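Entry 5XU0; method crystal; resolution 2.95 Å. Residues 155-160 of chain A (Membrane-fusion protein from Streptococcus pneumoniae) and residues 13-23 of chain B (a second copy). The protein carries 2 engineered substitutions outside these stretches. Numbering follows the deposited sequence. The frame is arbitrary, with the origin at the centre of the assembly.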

ATOM      1  N   SER A 155       1.756 -20.774  -9.707  1.00103.46           N
ATOM      2  CA  SER A 155       0.566 -20.950  -8.886  1.00 99.41           C
ATOM      3  C   SER A 155       0.780 -20.555  -7.430  1.00103.52           C
ATOM      4  O   SER A 155      -0.158 -20.668  -6.633  1.00111.86           O
ATOM      5  CB  SER A 155       0.093 -22.405  -8.949  1.00101.29           C
ATOM      6  OG  SER A 155       0.031 -22.868 -10.287  1.00118.84           O
ATOM      7  N   ASN A 156       1.975 -20.099  -7.063  1.00 90.17           N
ATOM      8  CA  ASN A 156       2.310 -19.794  -5.674  1.00102.20           C
ATOM      9  C   ASN A 156       2.539 -18.290  -5.548  1.00100.65           C
ATOM     10  O   ASN A 156       3.670 -17.812  -5.454  1.00 85.58           O
ATOM     11  CB  ASN A 156       3.530 -20.603  -5.223  1.00108.61           C
ATOM     12  CG  ASN A 156       3.166 -22.014  -4.799  1.00107.91           C
ATOM     13  OD1 ASN A 156       2.961 -22.287  -3.615  1.00 98.06           O
ATOM     14  ND2 ASN A 156       3.073 -22.919  -5.769  1.00106.16           N
ATOM     15  N   VAL A 157       1.436 -17.540  -5.540  1.00101.38           N
ATOM     16  CA  VAL A 157       1.456 -16.093  -5.388  1.00100.22           C
ATOM     17  C   VAL A 157       0.542 -15.714  -4.230  1.00 88.00           C
ATOM     18  O   VAL A 157      -0.392 -16.448  -3.890  1.00 78.45           O
ATOM     19  CB  VAL A 157       1.029 -15.377  -6.688  1.00106.39           C
ATOM     20  CG1 VAL A 157       1.969 -15.748  -7.830  1.00 96.96           C
ATOM     21  CG2 VAL A 157      -0.413 -15.726  -7.037  1.00 95.17           C
ATOM     22  N   SER A 158       0.815 -14.560  -3.624  1.00 83.05           N
ATOM     23  CA  SER A 158       0.122 -14.120  -2.420  1.00102.50           C
ATOM     24  C   SER A 158      -0.743 -12.895  -2.693  1.00104.60           C
ATOM     25  O   SER A 158      -0.458 -12.097  -3.589  1.00109.49           O
ATOM     26  CB  SER A 158       1.119 -13.793  -1.306  1.00 90.75           C
ATOM     27  OG  SER A 158       1.690 -12.510  -1.492  1.00102.70           O
ATOM     28  N   LYS A 159      -1.802 -12.741  -1.895  1.00 95.13           N
ATOM     29  CA  LYS A 159      -2.625 -11.533  -1.942  1.00104.04           C
ATOM     30  C   LYS A 159      -2.117 -10.570  -0.873  1.00112.02           C
ATOM     31  O   LYS A 159      -2.609 -10.509   0.255  1.00114.36           O
ATOM     32  CB  LYS A 159      -4.102 -11.861  -1.760  1.00 73.47           C
ATOM     33  CG  LYS A 159      -4.402 -12.925  -0.726  1.00 89.26           C
ATOM     34  CD  LYS A 159      -5.797 -13.488  -0.930  1.00 88.74           C
ATOM     35  CE  LYS A 159      -6.859 -12.504  -0.467  1.00 96.91           C
ATOM     36  NZ  LYS A 159      -8.214 -13.117  -0.470  1.00101.26           N
ATOM     37  N   SER A 160      -1.087  -9.811  -1.251  1.00100.38           N
ATOM     38  CA  SER A 160      -0.543  -8.756  -0.415  1.00121.47           C
ATOM     39  C   SER A 160       0.205  -7.810  -1.332  1.00133.70           C
ATOM     40  O   SER A 160       0.859  -8.281  -2.274  1.00134.20           O
ATOM     41  CB  SER A 160       0.399  -9.302   0.665  1.00121.00           C
ATOM     42  OG  SER A 160       1.717  -9.452   0.163  1.00122.29           O
TER
ATOM     43  N   ASN B  13       7.418 -30.452  -7.455  1.00 94.37           N
ATOM     44  CA  ASN B  13       6.193 -29.944  -6.858  1.00 83.52           C
ATOM     45  C   ASN B  13       6.503 -29.302  -5.514  1.00 92.58           C
ATOM     46  O   ASN B  13       7.235 -29.875  -4.700  1.00 93.68           O
ATOM     47  CB  ASN B  13       5.174 -31.072  -6.691  1.00 78.22           C
ATOM     48  CG  ASN B  13       4.894 -31.791  -7.993  1.00 95.96           C
ATOM     49  OD1 ASN B  13       4.578 -31.164  -9.006  1.00 95.93           O
ATOM     50  ND2 ASN B  13       5.016 -33.114  -7.978  1.00100.83           N
ATOM     51  N   GLU B  14       5.945 -28.117  -5.291  1.00 81.96           N
ATOM     52  CA  GLU B  14       6.127 -27.405  -4.038  1.00 80.66           C
ATOM     53  C   GLU B  14       4.898 -26.545  -3.787  1.00 88.98           C
ATOM     54  O   GLU B  14       4.040 -26.376  -4.657  1.00 88.74           O
ATOM     55  CB  GLU B  14       7.396 -26.549  -4.059  1.00 83.40           C
ATOM     56  CG  GLU B  14       7.437 -25.558  -5.209  1.00 81.44           C
ATOM     57  CD  GLU B  14       8.443 -24.449  -4.990  1.00 88.65           C
ATOM     58  OE1 GLU B  14       8.804 -24.194  -3.822  1.00 89.60           O
ATOM     59  OE2 GLU B  14       8.867 -23.825  -5.987  1.00106.05           O
ATOM     60  N   GLN B  15       4.827 -25.997  -2.577  1.00 84.06           N
ATOM     61  CA  GLN B  15       3.706 -25.162  -2.178  1.00 87.15           C
ATOM     62  C   GLN B  15       4.154 -24.196  -1.094  1.00 90.26           C
ATOM     63  O   GLN B  15       4.751 -24.607  -0.090  1.00 89.44           O
ATOM     64  CB  GLN B  15       2.530 -26.007  -1.677  1.00 86.53           C
ATOM     65  CG  GLN B  15       1.284 -25.198  -1.372  1.00 90.87           C
ATOM     66  CD  GLN B  15       0.208 -26.013  -0.693  1.00 94.01           C
ATOM     67  OE1 GLN B  15       0.435 -26.611   0.359  1.00104.30           O
ATOM     68  NE2 GLN B  15      -0.977 -26.037  -1.287  1.00100.32           N
ATOM     69  N   TYR B  16       3.881 -22.915  -1.324  1.00 82.50           N
ATOM     70  CA  TYR B  16       4.002 -21.872  -0.321  1.00 82.47           C
ATOM     71  C   TYR B  16       2.610 -21.482   0.151  1.00 83.69           C
ATOM     72  O   TYR B  16       1.697 -21.304  -0.662  1.00 77.64           O
ATOM     73  CB  TYR B  16       4.702 -20.628  -0.878  1.00 81.40           C
ATOM     74  CG  TYR B  16       6.105 -20.834  -1.403  1.00 84.03           C
ATOM     75  CD1 TYR B  16       7.207 -20.653  -0.579  1.00 73.26           C
ATOM     76  CD2 TYR B  16       6.329 -21.174  -2.733  1.00 76.73           C
ATOM     77  CE1 TYR B  16       8.493 -20.824  -1.056  1.00 84.81           C
ATOM     78  CE2 TYR B  16       7.613 -21.347  -3.220  1.00 90.42           C
ATOM     79  CZ  TYR B  16       8.690 -21.171  -2.376  1.00 94.42           C
ATOM     80  OH  TYR B  16       9.971 -21.341  -2.853  1.00 87.73           O
ATOM     81  N   VAL B  17       2.443 -21.350   1.461  1.00 71.05           N
ATOM     82  CA  VAL B  17       1.254 -20.726   2.020  1.00 77.73           C
ATOM     83  C   VAL B  17       1.722 -19.471   2.747  1.00 81.42           C
ATOM     84  O   VAL B  17       2.533 -19.531   3.688  1.00 78.86           O
ATOM     85  CB  VAL B  17       0.431 -21.672   2.916  1.00 80.91           C
ATOM     86  CG1 VAL B  17       0.159 -22.981   2.181  1.00 68.97           C
ATOM     87  CG2 VAL B  17       1.059 -21.926   4.272  1.00 85.75           C
ATOM     88  N   TYR B  18       1.279 -18.330   2.231  1.00 84.63           N
ATOM     89  CA  TYR B  18       1.568 -17.008   2.760  1.00 82.00           C
ATOM     90  C   TYR B  18       0.409 -16.552   3.632  1.00 70.72           C
ATOM     91  O   TYR B  18      -0.726 -17.007   3.474  1.00 83.07           O
ATOM     92  CB  TYR B  18       1.780 -15.987   1.635  1.00 82.71           C
ATOM     93  CG  TYR B  18       2.701 -16.420   0.510  1.00 90.70           C
ATOM     94  CD1 TYR B  18       4.077 -16.293   0.624  1.00 81.74           C
ATOM     95  CD2 TYR B  18       2.190 -16.927  -0.680  1.00 82.20           C
ATOM     96  CE1 TYR B  18       4.916 -16.669  -0.410  1.00 81.94           C
ATOM     97  CE2 TYR B  18       3.025 -17.305  -1.718  1.00 89.47           C
ATOM     98  CZ  TYR B  18       4.386 -17.176  -1.577  1.00 92.21           C
ATOM     99  OH  TYR B  18       5.226 -17.553  -2.606  1.00 97.50           O
ATOM    100  N   PHE B  19       0.704 -15.636   4.548  1.00 74.18           N
ATOM    101  CA  PHE B  19      -0.333 -15.077   5.402  1.00 84.94           C
ATOM    102  C   PHE B  19      -1.373 -14.336   4.567  1.00 84.01           C
ATOM    103  O   PHE B  19      -1.064 -13.734   3.535  1.00 86.35           O
ATOM    104  CB  PHE B  19       0.287 -14.135   6.434  1.00 86.37           C
ATOM    105  CG  PHE B  19      -0.701 -13.581   7.419  1.00 90.39           C
ATOM    106  CD1 PHE B  19      -1.076 -14.315   8.531  1.00 90.37           C
ATOM    107  CD2 PHE B  19      -1.255 -12.326   7.232  1.00102.02           C
ATOM    108  CE1 PHE B  19      -1.985 -13.809   9.438  1.00 98.59           C
ATOM    109  CE2 PHE B  19      -2.165 -11.813   8.135  1.00109.24           C
ATOM    110  CZ  PHE B  19      -2.530 -12.556   9.241  1.00109.28           C
ATOM    111  N   ASP B  20      -2.623 -14.389   5.025  1.00 82.91           N
ATOM    112  CA  ASP B  20      -3.733 -13.722   4.348  1.00 88.44           C
ATOM    113  C   ASP B  20      -4.575 -13.014   5.399  1.00 85.75           C
ATOM    114  O   ASP B  20      -5.305 -13.664   6.155  1.00 88.62           O
ATOM    115  CB  ASP B  20      -4.576 -14.717   3.551  1.00 76.52           C
ATOM    116  CG  ASP B  20      -5.546 -14.038   2.601  1.00 84.79           C
ATOM    117  OD1 ASP B  20      -5.759 -12.811   2.730  1.00 86.15           O
ATOM    118  OD2 ASP B  20      -6.106 -14.735   1.731  1.00 88.94           O
ATOM    119  N   ALA B  21      -4.473 -11.682   5.444  1.00 84.36           N
ATOM    120  CA  ALA B  21      -5.249 -10.897   6.399  1.00 77.12           C
ATOM    121  C   ALA B  21      -6.745 -10.997   6.134  1.00 85.71           C
ATOM    122  O   ALA B  21      -7.544 -10.959   7.078  1.00 72.28           O
ATOM    123  CB  ALA B  21      -4.807  -9.438   6.350  1.00 78.48           C
ATOM    124  N   SER B  22      -7.142 -11.124   4.866  1.00 81.06           N
ATOM    125  CA  SER B  22      -8.553 -11.231   4.516  1.00 67.26           C
ATOM    126  C   SER B  22      -9.198 -12.505   5.045  1.00 81.96           C
ATOM    127  O   SER B  22     -10.424 -12.636   4.968  1.00 88.12           O
ATOM    128  CB  SER B  22      -8.721 -11.154   2.999  1.00 83.13           C
ATOM    129  OG  SER B  22      -8.513 -12.420   2.397  1.00 76.91           O
ATOM    130  N   LYS B  23      -8.410 -13.444   5.566  1.00 86.18           N
ATOM    131  CA  LYS B  23      -8.949 -14.610   6.246  1.00 76.78           C
ATOM    132  C   LYS B  23      -9.046 -14.413   7.752  1.00 82.31           C
ATOM    133  O   LYS B  23      -9.643 -15.252   8.432  1.00 79.81           O
ATOM    134  CB  LYS B  23      -8.100 -15.849   5.933  1.00 86.05           C
ATOM    135  CG  LYS B  23      -8.067 -16.196   4.448  1.00 84.38           C
ATOM    136  CD  LYS B  23      -7.746 -17.664   4.205  1.00 75.02           C
ATOM    137  CE  LYS B  23      -7.884 -18.012   2.727  1.00 77.42           C
ATOM    138  NZ  LYS B  23      -8.198 -19.452   2.502  1.00 73.79           N
TER

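How do the two backbones lie against each other? They run in nearly the same direction, 11° apart end to end, with Asn A156 beside Tyr B16 and Ser A158 beside Tyr B18. The chain B side is a strand through Tyr B18, whereas the chain A side is irregular. Asn A156 CA and Tyr B16 CA are 6.0 Å apart, and every hydrogen bond across the gap involves at least one side chain. Together the stretches bury 422 Å².

What makes Asn A156 the most heavily covered residue? Its CA-to-CB bond points toward the strand, and the side chain offers an amide oxygen to a backbone donor: Tyr B16 N bonds to Asn A156 OD1 at 2.5 Å. The distance is very short, and the 174° angle at the hydrogen is almost straight. The same oxygen lies near the plane of the Tyr B16 ring, at its edge.

Why does Tyr B18 reach so far along chain A? Its ring, set by an m rotamer, extends back along the chain A backbone, so that Tyr B18 OH donates to Asn A156 O at 3.3 Å. Asn A156 thus accepts through both its side chain and its backbone. Nearer the ring's base, Ser A158 CB packs 3.4 Å from Tyr B18 CD2, adding van der Waals contact to the polar one.

How does Lys A159 anchor the other end? Its CB points sideways, but the long side chain brings its ammonium group to two partners. Lys A159 NZ donates to Ser B22 OG at 3.0 Å and forms a salt bridge with Asp B20 OD2 at 3.5 Å. Ser B22 OG in turn donates to Asp B20 OD1 at 2.8 Å, so the hydroxyl accepts from the lysine while helping to hold the carboxylate that balances its charge.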